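Local coordinates for hypothetical protein SA0798 (Staphylococcus aureus subsp. aureus N315, PDB 1XG8), which is of unknown function but has a thioredoxin-like fold with a CXXC motif, and so probably takes part in thiol-disulfide chemistry, at residues A[17-22]-A[78-83]. Numbering follows the deposited sequence.
Sequences VICASC and LFYPLI
Cys19 lies against Tyr80, and Cys22 against the backbone just before Pro81, which pairs the CXXC motif of a thioredoxin-like fold with its cis-proline loop. The motif, Cys-Ala-Ser-Cys, follows strand 8-14; the loop leads into strand 82-85, and the peptide bond between Tyr80 and Pro81 is cis. The two sulfurs are not joined: Cys19 SG and Cys22 SG stand 3.6 Å apart, too far for a disulfide.

The tight part surrounds Cys19. Its CB sits over the middle of the Tyr80 ring, 3.6 Å from the centroid in a CH-pi contact, and also 3.3 Å from Tyr80 O. With SG anti to the backbone N (chi1 172°), the sulfur reaches Phe79 CB at 3.9 Å, while Cys22 SG rests against the same CB and Tyr80 O. Cysteine suits position 19 because it is small enough to fit between two aromatic side chains, and its SG lies over the Tyr80 face in a sulfur-aromatic contact. Ile73 of helix 64-74 and Ser28 of helix 28-42 also touch Tyr80.

Toward solvent the residues become exposed, though Ser21 still packs closely: its CB covers one face of the Phe79 ring, 3.6 Å from the centroid, and its short side chain lets the ring come close. At the looser end the Tyr80 hydroxyl reaches the backbone carbonyls of the exposed residues Val17 and Ile18; Val17 O lies at the ring edge, 3.3 Å from Tyr80 OH, whereas Val17 CG2 stays farther off. A water also bridges the segments, accepting from Cys19 N at 3.0 Å and donating to Tyr80 O at 2.9 Å.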
loop_
_atom_site.group_PDB
_atom_site.type_symbol
_atom_site.label_atom_id
_atom_site.label_comp_id
_atom_site.label_asym_id
_atom_site.label_seq_id
_atom_site.Cartn_x
_atom_site.Cartn_y
_atom_site.Cartn_z
ATOM N N VAL A 17 -2.897 -5.031 -14.880
ATOM C CA VAL A 17 -1.982 -5.926 -15.588
ATOM C C VAL A 17 -0.768 -6.113 -14.693
ATOM O O VAL A 17 -0.521 -5.283 -13.828
ATOM C CB VAL A 17 -1.547 -5.333 -16.940
ATOM C CG1 VAL A 17 -2.720 -5.344 -17.907
ATOM C CG2 VAL A 17 -1.035 -3.921 -16.745
ATOM N N ILE A 18 0.000 -7.179 -14.899
ATOM C CA ILE A 18 1.144 -7.432 -14.030
ATOM C C ILE A 18 2.411 -6.632 -14.335
ATOM O O ILE A 18 2.660 -6.238 -15.471
ATOM C CB ILE A 18 1.512 -8.959 -13.992
ATOM C CG1 ILE A 18 0.273 -9.818 -13.676
ATOM C CG2 ILE A 18 2.553 -9.224 -12.879
ATOM C CD1 ILE A 18 -0.727 -9.963 -14.814
ATOM N N CYS A 19 3.198 -6.400 -13.285
ATOM C CA CYS A 19 4.464 -5.680 -13.358
ATOM C C CYS A 19 5.561 -6.636 -13.837
ATOM O O CYS A 19 5.788 -7.694 -13.246
ATOM C CB CYS A 19 4.807 -5.133 -11.976
ATOM S SG CYS A 19 6.437 -4.408 -11.821
ATOM N N ALA A 20 6.233 -6.260 -14.919
ATOM C CA ALA A 20 7.289 -7.075 -15.516
ATOM C C ALA A 20 8.327 -7.603 -14.540
ATOM O O ALA A 20 8.737 -8.758 -14.640
ATOM C CB ALA A 20 7.981 -6.285 -16.604
ATOM N N SER A 21 8.751 -6.758 -13.603
ATOM C CA SER A 21 9.761 -7.131 -12.615
ATOM C C SER A 21 9.337 -8.134 -11.543
ATOM O O SER A 21 10.175 -8.634 -10.792
ATOM C CB SER A 21 10.311 -5.877 -11.942
ATOM O OG SER A 21 11.021 -5.086 -12.877
ATOM N N CYS A 22 8.049 -8.424 -11.458
ATOM C CA CYS A 22 7.563 -9.390 -10.492
ATOM C C CYS A 22 6.365 -10.084 -11.090
ATOM O O CYS A 22 5.233 -9.957 -10.623
ATOM C CB CYS A 22 7.211 -8.716 -9.166
ATOM S SG CYS A 22 6.642 -7.034 -9.295
ATOM N N LEU A 78 10.393 1.929 -8.412
ATOM C CA LEU A 78 9.578 1.092 -7.548
ATOM C C LEU A 78 8.710 0.203 -8.429
ATOM O O LEU A 78 8.464 0.524 -9.590
ATOM C CB LEU A 78 8.675 1.941 -6.647
ATOM C CG LEU A 78 9.315 2.895 -5.639
ATOM C CD1 LEU A 78 8.220 3.432 -4.737
ATOM C CD2 LEU A 78 10.371 2.177 -4.812
ATOM N N PHE A 79 8.260 -0.914 -7.870
ATOM C CA PHE A 79 7.399 -1.850 -8.584
ATOM C C PHE A 79 5.989 -1.673 -8.054
ATOM O O PHE A 79 5.745 -0.884 -7.140
ATOM C CB PHE A 79 7.821 -3.303 -8.321
ATOM C CG PHE A 79 9.261 -3.600 -8.649
ATOM C CD1 PHE A 79 9.862 -4.764 -8.176
ATOM C CD2 PHE A 79 10.020 -2.724 -9.419
ATOM C CE1 PHE A 79 11.197 -5.051 -8.463
ATOM C CE2 PHE A 79 11.356 -3.001 -9.710
ATOM C CZ PHE A 79 11.943 -4.165 -9.232
ATOM N N TYR A 80 5.054 -2.412 -8.634
ATOM C CA TYR A 80 3.679 -2.369 -8.164
ATOM C C TYR A 80 3.174 -3.815 -8.188
ATOM O O TYR A 80 3.665 -4.641 -8.959
ATOM C CB TYR A 80 2.827 -1.444 -9.043
ATOM C CG TYR A 80 2.620 -1.950 -10.444
ATOM C CD1 TYR A 80 1.639 -2.905 -10.727
ATOM C CD2 TYR A 80 3.419 -1.494 -11.488
ATOM C CE1 TYR A 80 1.459 -3.389 -12.010
ATOM C CE2 TYR A 80 3.249 -1.975 -12.778
ATOM C CZ TYR A 80 2.267 -2.921 -13.029
ATOM O OH TYR A 80 2.105 -3.391 -14.305
ATOM N N PRO A 81 2.192 -4.142 -7.335
ATOM C CA PRO A 81 1.547 -3.236 -6.374
ATOM C C PRO A 81 2.482 -2.478 -5.440
ATOM O O PRO A 81 3.495 -3.004 -4.999
ATOM C CB PRO A 81 0.615 -4.166 -5.597
ATOM C CG PRO A 81 1.345 -5.485 -5.640
ATOM C CD PRO A 81 1.777 -5.536 -7.091
ATOM N N LEU A 82 2.132 -1.225 -5.165
ATOM C CA LEU A 82 2.889 -0.400 -4.234
ATOM C C LEU A 82 1.900 -0.047 -3.130
ATOM O O LEU A 82 0.784 0.399 -3.406
ATOM C CB LEU A 82 3.401 0.881 -4.901
ATOM C CG LEU A 82 4.032 1.931 -3.967
ATOM C CD1 LEU A 82 5.365 1.451 -3.429
ATOM C CD2 LEU A 82 4.229 3.226 -4.736
ATOM N N ILE A 83 2.299 -0.276 -1.885
ATOM C CA ILE A 83 1.444 0.028 -0.754
ATOM C C ILE A 83 1.995 1.213 0.018
ATOM O O ILE A 83 3.196 1.281 0.281
ATOM C CB ILE A 83 1.353 -1.166 0.236
ATOM C CG1 ILE A 83 0.816 -2.407 -0.478
ATOM C CG2 ILE A 83 0.450 -0.797 1.406
ATOM C CD1 ILE A 83 0.414 -3.543 0.443
HETATM O O HOH W 1 2.050 -6.498 -10.538
#